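Local coordinates for glycosylation Associate Protein 1 (Streptococcus agalactiae serotype V, PDB 6OYC) that probably acts with its partner Gap proteins in the glycosylation and accessory Sec export of a streptococcal surface glycoprotein, on a GT-B-like scaffold, at residues V29-T34 and P302-L307; L63-L68 and G126-L131. All coordinates share one frame; numbering follows the deposited sequence.

How the contacts relate
Contact 1 joins 29-34, at the start of helix 33-43, to the loop 302-307 between strands 297-299 and 318-323, where the chain passes from one parallel sheet to the other. Contact 2 ties the end of helix 59-65 to the turn between strands 118-125 and 131-138 of the long antiparallel sheet, and both its segments fall in sequence between the two halves of contact 1. Their centres are about 15 Å apart, and they meet where Arg-306 NH1 lies 3.1 Å from Arg-65 O, a probable hydrogen bond. Contact 1 thus packs the inter-sheet connection against the first parallel-sheet region, and contact 2 brings the antiparallel sheet onto it, consistent with a GT-B-like fold.

Contact 1 of 2, residues V29-T34 and P302-L307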
ATOM      1  N   VAL A  29      -2.153   3.587   0.581  1.00 48.90           N
ATOM      2  CA  VAL A  29      -0.764   3.219   0.812  1.00 49.76           C
ATOM      3  C   VAL A  29      -0.663   1.705   0.705  1.00 49.96           C
ATOM      4  O   VAL A  29      -1.448   0.980   1.327  1.00 52.07           O
ATOM      5  CB  VAL A  29      -0.275   3.717   2.184  1.00 52.87           C
ATOM      6  CG1 VAL A  29       1.184   3.280   2.454  1.00 46.16           C
ATOM      7  CG2 VAL A  29      -0.392   5.224   2.261  1.00 50.29           C
ATOM      8  N   GLY A  30       0.281   1.221  -0.091  1.00 43.72           N
ATOM      9  CA  GLY A  30       0.453  -0.212  -0.192  1.00 39.53           C
ATOM     10  C   GLY A  30       0.826  -0.681  -1.576  1.00 40.09           C
ATOM     11  O   GLY A  30       1.542   0.025  -2.302  1.00 39.06           O
ATOM     12  N   PHE A  31       0.324  -1.862  -1.950  1.00 36.61           N
ATOM     13  CA  PHE A  31       0.691  -2.522  -3.200  1.00 34.97           C
ATOM     14  C   PHE A  31       0.577  -1.562  -4.387  1.00 36.33           C
ATOM     15  O   PHE A  31      -0.435  -0.875  -4.542  1.00 36.63           O
ATOM     16  CB  PHE A  31      -0.216  -3.741  -3.408  1.00 31.40           C
ATOM     17  CG  PHE A  31       0.035  -4.469  -4.690  1.00 32.13           C
ATOM     18  CD1 PHE A  31       1.031  -5.436  -4.767  1.00 30.08           C
ATOM     19  CD2 PHE A  31      -0.683  -4.151  -5.834  1.00 28.65           C
ATOM     20  CE1 PHE A  31       1.290  -6.093  -5.959  1.00 33.92           C
ATOM     21  CE2 PHE A  31      -0.432  -4.807  -7.032  1.00 32.13           C
ATOM     22  CZ  PHE A  31       0.557  -5.784  -7.093  1.00 34.78           C
ATOM     23  N   ASP A  32       1.617  -1.492  -5.218  1.00 33.36           N
ATOM     24  CA  ASP A  32       1.551  -0.571  -6.351  1.00 33.32           C
ATOM     25  C   ASP A  32       2.369  -1.127  -7.508  1.00 34.89           C
ATOM     26  O   ASP A  32       2.845  -2.266  -7.463  1.00 33.71           O
ATOM     27  CB  ASP A  32       2.001   0.836  -5.942  1.00 30.69           C
ATOM     28  CG  ASP A  32       3.507   0.945  -5.713  1.00 35.30           C
ATOM     29  OD1 ASP A  32       4.239  -0.056  -5.849  1.00 32.95           O
ATOM     30  OD2 ASP A  32       3.968   2.060  -5.385  1.00 35.81           O
ATOM     31  N   ASP A  33       2.567  -0.285  -8.532  1.00 34.96           N
ATOM     32  CA  ASP A  33       3.225  -0.723  -9.759  1.00 31.81           C
ATOM     33  C   ASP A  33       4.664  -1.166  -9.518  1.00 33.75           C
ATOM     34  O   ASP A  33       5.140  -2.108 -10.167  1.00 35.95           O
ATOM     35  CB  ASP A  33       3.146   0.386 -10.820  1.00 32.93           C
ATOM     36  CG  ASP A  33       3.674   1.742 -10.317  1.00 37.45           C
ATOM     37  OD1 ASP A  33       3.474   2.059  -9.116  1.00 33.63           O
ATOM     38  OD2 ASP A  33       4.284   2.492 -11.131  1.00 34.05           O
ATOM     39  N   THR A  34       5.377  -0.526  -8.592  1.00 34.62           N
ATOM     40  CA  THR A  34       6.754  -0.940  -8.352  1.00 30.07           C
ATOM     41  C   THR A  34       6.813  -2.351  -7.788  1.00 35.25           C
ATOM     42  O   THR A  34       7.648  -3.160  -8.213  1.00 38.14           O
ATOM     43  CB  THR A  34       7.446   0.034  -7.407  1.00 34.80           C
ATOM     44  OG1 THR A  34       7.370   1.356  -7.944  1.00 34.69           O
ATOM     45  CG2 THR A  34       8.921  -0.365  -7.205  1.00 35.22           C
ATOM     46  N   PRO A 302      -1.961  -4.981 -12.977  1.00 38.71           N
ATOM     47  CA  PRO A 302      -1.247  -5.007 -11.682  1.00 38.87           C
ATOM     48  C   PRO A 302      -1.575  -6.210 -10.798  1.00 40.09           C
ATOM     49  O   PRO A 302      -2.087  -6.056  -9.692  1.00 46.99           O
ATOM     50  CB  PRO A 302      -1.704  -3.692 -11.038  1.00 39.65           C
ATOM     51  CG  PRO A 302      -3.079  -3.442 -11.609  1.00 37.13           C
ATOM     52  CD  PRO A 302      -3.045  -3.979 -13.016  1.00 38.79           C
ATOM     53  N   PHE A 303      -1.219  -7.412 -11.259  1.00 36.83           N
ATOM     54  CA  PHE A 303      -1.398  -8.629 -10.468  1.00 38.40           C
ATOM     55  C   PHE A 303      -0.604  -8.594  -9.167  1.00 37.57           C
ATOM     56  O   PHE A 303       0.542  -8.133  -9.129  1.00 45.19           O
ATOM     57  CB  PHE A 303      -0.959  -9.858 -11.262  1.00 40.08           C
ATOM     58  CG  PHE A 303      -1.772 -10.115 -12.481  1.00 43.44           C
ATOM     59  CD1 PHE A 303      -3.060 -10.630 -12.376  1.00 46.90           C
ATOM     60  CD2 PHE A 303      -1.244  -9.866 -13.749  1.00 48.76           C
ATOM     61  CE1 PHE A 303      -3.818 -10.875 -13.519  1.00 51.47           C
ATOM     62  CE2 PHE A 303      -1.983 -10.114 -14.890  1.00 48.01           C
ATOM     63  CZ  PHE A 303      -3.277 -10.623 -14.777  1.00 51.94           C
ATOM     64  N   ASP A 304      -1.209  -9.128  -8.105  1.00 35.40           N
ATOM     65  CA  ASP A 304      -0.559  -9.334  -6.808  1.00 37.38           C
ATOM     66  C   ASP A 304      -0.563 -10.832  -6.530  1.00 37.08           C
ATOM     67  O   ASP A 304      -1.577 -11.387  -6.098  1.00 35.28           O
ATOM     68  CB  ASP A 304      -1.270  -8.576  -5.688  1.00 36.53           C
ATOM     69  CG  ASP A 304      -0.636  -8.822  -4.307  1.00 35.33           C
ATOM     70  OD1 ASP A 304       0.423  -9.495  -4.219  1.00 35.01           O
ATOM     71  OD2 ASP A 304      -1.199  -8.334  -3.308  1.00 34.52           O
ATOM     72  N   THR A 305       0.580 -11.481  -6.738  1.00 34.71           N
ATOM     73  CA  THR A 305       0.612 -12.938  -6.693  1.00 35.07           C
ATOM     74  C   THR A 305       0.710 -13.510  -5.283  1.00 33.79           C
ATOM     75  O   THR A 305       0.788 -14.730  -5.144  1.00 34.56           O
ATOM     76  CB  THR A 305       1.770 -13.453  -7.538  1.00 40.59           C
ATOM     77  OG1 THR A 305       2.948 -12.712  -7.211  1.00 39.62           O
ATOM     78  CG2 THR A 305       1.456 -13.275  -9.051  1.00 39.70           C
ATOM     79  N   ARG A 306       0.703 -12.682  -4.237  1.00 31.33           N
ATOM     80  CA  ARG A 306       0.518 -13.223  -2.895  1.00 31.91           C
ATOM     81  C   ARG A 306      -0.854 -13.871  -2.707  1.00 30.18           C
ATOM     82  O   ARG A 306      -1.052 -14.587  -1.720  1.00 33.60           O
ATOM     83  CB  ARG A 306       0.698 -12.124  -1.837  1.00 30.66           C
ATOM     84  CG  ARG A 306       2.064 -11.422  -1.832  1.00 30.69           C
ATOM     85  CD  ARG A 306       2.072 -10.195  -0.909  1.00 29.82           C
ATOM     86  NE  ARG A 306       1.154  -9.148  -1.357  1.00 30.12           N
ATOM     87  CZ  ARG A 306       0.783  -8.107  -0.613  1.00 30.08           C
ATOM     88  NH1 ARG A 306       1.262  -7.975   0.615  1.00 28.79           N
ATOM     89  NH2 ARG A 306      -0.079  -7.213  -1.090  1.00 25.55           N
ATOM     90  N   LEU A 307      -1.817 -13.601  -3.587  1.00 32.39           N
ATOM     91  CA  LEU A 307      -3.147 -14.190  -3.446  1.00 36.56           C
ATOM     92  C   LEU A 307      -3.111 -15.679  -3.791  1.00 36.90           C
ATOM     93  O   LEU A 307      -2.469 -16.091  -4.762  1.00 38.43           O
ATOM     94  CB  LEU A 307      -4.150 -13.478  -4.364  1.00 35.59           C
ATOM     95  CG  LEU A 307      -4.830 -12.172  -3.940  1.00 38.29           C
ATOM     96  CD1 LEU A 307      -5.780 -12.375  -2.743  1.00 30.97           C
ATOM     97  CD2 LEU A 307      -3.792 -11.077  -3.653  1.00 34.44           C
TER
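Phe-31 and Asp-304 both carry CG anti to the backbone N (chi1 178° in each), which sends ring and carboxylate toward each other from facing loops. The two groups stack with planes 13° apart. Asp-304 CB sits over one ring face, offset toward the rim, in a CH-pi contact 3.8 Å from the Phe-31 centroid. At the ring edge, two backbone carbonyls approach near its plane: Phe-303 O is 3.1 Å from Phe-31 CZ, and Pro-302 O is 3.4 Å from Phe-31 CE2. No hydrogen bond crosses between the segments; the Phe-31 ring, touched on its face and at its edge, makes most of the contact.

Bonds from its own segment, 302-307, hold the carboxylate in place. In an Asx turn, Asp-304 OD1 accepts from Arg-306 N above the carboxylate plane; its syn lone pair takes Arg-306 NE at 3.0 Å. Arg-306 NH2 reaches Asp-304 OD2 at 2.7 Å, completing a side-on, two-nitrogen grip that fixes the carboxylate's rotation against the ring. Tyr-437 OH also bonds Asp-304 OD2, while Glu-414 is a second acidic partner of Arg-306 and accepts from Phe-31 N.

Asp-32 N-caps helix 33-43, whose Asn-36 donates to Phe-303 O. Helix 436-445 packs on Asp-304 and Arg-306, helix 484-502 covers Phe-303, and strand 229-233 of the seven-stranded parallel sheet lies against Asp-33 and Thr-34.

Contact 2 of 2, residues L63-L68 and G126-L131; sequences LHRYDL and GEEGNL
A Schellman motif ends helix 59-65, with Asp-67 at positive phi, and faces a type I turn from Gly-126 to Gly-129 in the hairpin between strands 118-125 and 131-138; the nearest CA atoms, of Arg-65 and Glu-128, are 9.3 Å apart. Arg-65 bridges the gap, meeting two acidic side chains in a salt-bridge network at the protein surface. Glu-128 comes to the guanidinium edge, the planes 8° apart, and is gripped side-on. Arg-65 NE donates to Glu-128 OE2 at 2.6 Å, and Arg-65 NH2 donates to Glu-128 OE1 at 2.8 Å. Both bonds are nearly straight and use syn lone pairs.

Glu-127 instead lies over a guanidinium face, its extended chain placing OE1 3.5 Å from Arg-65 CZ. No N-H points at that oxygen, so this pairing is one of charge alone; Tyr-20 OH supplies the hydrogen bond to Glu-127 OE1. The two carboxylates, one at the edge and one over a face, probably hold the guanidinium's orientation. The hairpin is thereby joined to the helix end through side chains. A water adds a second link: 2.7 Å from His-64 ND1, it donates a weak bond to Glu-128 OE2, the oxygen already holding Arg-65 NE.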
ATOM      1  N   LEU A  63       9.292  -4.186   2.853  1.00 29.13           N
ATOM      2  CA  LEU A  63       9.671  -5.061   1.744  1.00 29.03           C
ATOM      3  C   LEU A  63       9.307  -6.501   2.038  1.00 31.07           C
ATOM      4  O   LEU A  63       8.900  -7.245   1.135  1.00 31.32           O
ATOM      5  CB  LEU A  63      11.166  -4.958   1.455  1.00 27.45           C
ATOM      6  CG  LEU A  63      11.652  -3.606   0.906  1.00 30.07           C
ATOM      7  CD1 LEU A  63      13.145  -3.635   0.685  1.00 24.70           C
ATOM      8  CD2 LEU A  63      10.918  -3.239  -0.378  1.00 26.44           C
ATOM      9  N   HIS A  64       9.469  -6.911   3.297  1.00 28.88           N
ATOM     10  CA  HIS A  64       9.135  -8.273   3.681  1.00 30.23           C
ATOM     11  C   HIS A  64       7.682  -8.585   3.377  1.00 28.47           C
ATOM     12  O   HIS A  64       7.357  -9.716   3.006  1.00 30.08           O
ATOM     13  CB  HIS A  64       9.399  -8.480   5.164  1.00 30.27           C
ATOM     14  CG  HIS A  64       8.992  -9.828   5.647  1.00 31.55           C
ATOM     15  ND1 HIS A  64       7.902 -10.025   6.462  1.00 28.35           N
ATOM     16  CD2 HIS A  64       9.517 -11.055   5.408  1.00 27.19           C
ATOM     17  CE1 HIS A  64       7.781 -11.315   6.723  1.00 30.18           C
ATOM     18  NE2 HIS A  64       8.744 -11.960   6.088  1.00 30.74           N
ATOM     19  N   ARG A  65       6.813  -7.581   3.505  1.00 28.93           N
ATOM     20  CA  ARG A  65       5.389  -7.765   3.264  1.00 31.72           C
ATOM     21  C   ARG A  65       5.114  -8.170   1.828  1.00 33.82           C
ATOM     22  O   ARG A  65       4.107  -8.826   1.562  1.00 35.21           O
ATOM     23  CB  ARG A  65       4.641  -6.469   3.574  1.00 33.48           C
ATOM     24  CG  ARG A  65       3.673  -6.515   4.712  1.00 37.13           C
ATOM     25  CD  ARG A  65       3.211  -5.104   5.019  1.00 34.10           C
ATOM     26  NE  ARG A  65       3.812  -4.617   6.249  1.00 37.76           N
ATOM     27  CZ  ARG A  65       4.059  -3.336   6.495  1.00 35.59           C
ATOM     28  NH1 ARG A  65       3.750  -2.429   5.583  1.00 32.19           N
ATOM     29  NH2 ARG A  65       4.595  -2.972   7.656  1.00 31.89           N
ATOM     30  N   TYR A  66       5.986  -7.781   0.890  1.00 31.45           N
ATOM     31  CA  TYR A  66       5.774  -8.077  -0.520  1.00 30.63           C
ATOM     32  C   TYR A  66       6.750  -9.120  -1.053  1.00 33.18           C
ATOM     33  O   TYR A  66       6.928  -9.227  -2.269  1.00 33.93           O
ATOM     34  CB  TYR A  66       5.845  -6.785  -1.331  1.00 29.87           C
ATOM     35  CG  TYR A  66       4.792  -5.800  -0.878  1.00 32.32           C
ATOM     36  CD1 TYR A  66       3.475  -5.928  -1.308  1.00 29.94           C
ATOM     37  CD2 TYR A  66       5.100  -4.778   0.026  1.00 31.75           C
ATOM     38  CE1 TYR A  66       2.494  -5.053  -0.878  1.00 33.37           C
ATOM     39  CE2 TYR A  66       4.126  -3.884   0.461  1.00 31.56           C
ATOM     40  CZ  TYR A  66       2.818  -4.028  -0.004  1.00 34.69           C
ATOM     41  OH  TYR A  66       1.812  -3.171   0.402  1.00 35.82           O
ATOM     42  N   ASP A  67       7.369  -9.908  -0.167  1.00 32.69           N
ATOM     43  CA  ASP A  67       8.350 -10.925  -0.569  1.00 34.81           C
ATOM     44  C   ASP A  67       9.487 -10.299  -1.379  1.00 34.06           C
ATOM     45  O   ASP A  67       9.954 -10.867  -2.372  1.00 32.70           O
ATOM     46  CB  ASP A  67       7.695 -12.066  -1.357  1.00 35.16           C
ATOM     47  CG  ASP A  67       6.594 -12.774  -0.579  1.00 36.92           C
ATOM     48  OD1 ASP A  67       6.670 -12.855   0.667  1.00 36.12           O
ATOM     49  OD2 ASP A  67       5.633 -13.247  -1.222  1.00 47.01           O
ATOM     50  N   LEU A  68       9.913  -9.101  -0.968  1.00 32.21           N
ATOM     51  CA  LEU A  68      10.992  -8.382  -1.633  1.00 34.94           C
ATOM     52  C   LEU A  68      12.166  -8.077  -0.716  1.00 30.97           C
ATOM     53  O   LEU A  68      13.110  -7.416  -1.146  1.00 33.50           O
ATOM     54  CB  LEU A  68      10.476  -7.077  -2.237  1.00 35.18           C
ATOM     55  CG  LEU A  68       9.561  -7.215  -3.450  1.00 36.80           C
ATOM     56  CD1 LEU A  68       9.018  -5.856  -3.826  1.00 32.20           C
ATOM     57  CD2 LEU A  68      10.329  -7.837  -4.601  1.00 39.31           C
ATOM     58  N   GLY A 126       3.981  -1.302  15.161  1.00 28.56           N
ATOM     59  CA  GLY A 126       3.773  -1.464  13.743  1.00 26.93           C
ATOM     60  C   GLY A 126       2.806  -2.588  13.400  1.00 31.74           C
ATOM     61  O   GLY A 126       2.301  -3.323  14.254  1.00 30.60           O
ATOM     62  N   GLU A 127       2.565  -2.715  12.094  1.00 31.16           N
ATOM     63  CA  GLU A 127       1.762  -3.813  11.580  1.00 34.04           C
ATOM     64  C   GLU A 127       2.335  -5.159  12.015  1.00 33.47           C
ATOM     65  O   GLU A 127       1.584  -6.087  12.333  1.00 31.53           O
ATOM     66  CB  GLU A 127       1.682  -3.720  10.052  1.00 33.28           C
ATOM     67  CG  GLU A 127       0.641  -4.636   9.417  1.00 37.62           C
ATOM     68  CD  GLU A 127       0.598  -4.500   7.897  1.00 42.62           C
ATOM     69  OE1 GLU A 127       0.678  -3.349   7.406  1.00 42.58           O
ATOM     70  OE2 GLU A 127       0.477  -5.539   7.198  1.00 46.24           O
ATOM     71  N   GLU A 128       3.659  -5.284  12.030  1.00 30.09           N
ATOM     72  CA  GLU A 128       4.307  -6.523  12.435  1.00 31.22           C
ATOM     73  C   GLU A 128       4.569  -6.552  13.935  1.00 30.68           C
ATOM     74  O   GLU A 128       5.230  -7.472  14.420  1.00 29.68           O
ATOM     75  CB  GLU A 128       5.623  -6.733  11.650  1.00 30.74           C
ATOM     76  CG  GLU A 128       5.448  -7.121  10.159  1.00 31.23           C
ATOM     77  CD  GLU A 128       5.037  -5.947   9.264  1.00 29.85           C
ATOM     78  OE1 GLU A 128       5.372  -4.791   9.596  1.00 30.09           O
ATOM     79  OE2 GLU A 128       4.382  -6.182   8.230  1.00 27.93           O
ATOM     80  N   GLY A 129       4.070  -5.556  14.675  1.00 28.45           N
ATOM     81  CA  GLY A 129       4.182  -5.520  16.117  1.00 28.28           C
ATOM     82  C   GLY A 129       5.437  -4.869  16.658  1.00 27.74           C
ATOM     83  O   GLY A 129       5.550  -4.696  17.878  1.00 26.39           O
ATOM     84  N   ASN A 130       6.381  -4.502  15.800  1.00 27.17           N
ATOM     85  CA  ASN A 130       7.617  -3.896  16.265  1.00 26.98           C
ATOM     86  C   ASN A 130       7.360  -2.475  16.772  1.00 30.47           C
ATOM     87  O   ASN A 130       6.510  -1.748  16.245  1.00 30.37           O
ATOM     88  CB  ASN A 130       8.643  -3.878  15.132  1.00 28.50           C
ATOM     89  CG  ASN A 130       8.146  -3.114  13.903  1.00 28.65           C
ATOM     90  OD1 ASN A 130       7.041  -3.353  13.403  1.00 30.69           O
ATOM     91  ND2 ASN A 130       8.961  -2.183  13.421  1.00 31.76           N
ATOM     92  N   LEU A 131       8.076  -2.092  17.821  1.00 28.20           N
ATOM     93  CA  LEU A 131       8.051  -0.709  18.280  1.00 27.37           C
ATOM     94  C   LEU A 131       8.458   0.228  17.138  1.00 30.44           C
ATOM     95  O   LEU A 131       9.564   0.113  16.590  1.00 27.99           O
ATOM     96  CB  LEU A 131       8.997  -0.546  19.475  1.00 27.81           C
ATOM     97  CG  LEU A 131       9.198   0.887  19.959  1.00 30.15           C
ATOM     98  CD1 LEU A 131       7.938   1.344  20.698  1.00 25.28           C
ATOM     99  CD2 LEU A 131      10.414   0.979  20.853  1.00 29.73           C
TER
HETATM  100  O   HOH W   1       6.582  -7.686   6.981  1.00 34.82           O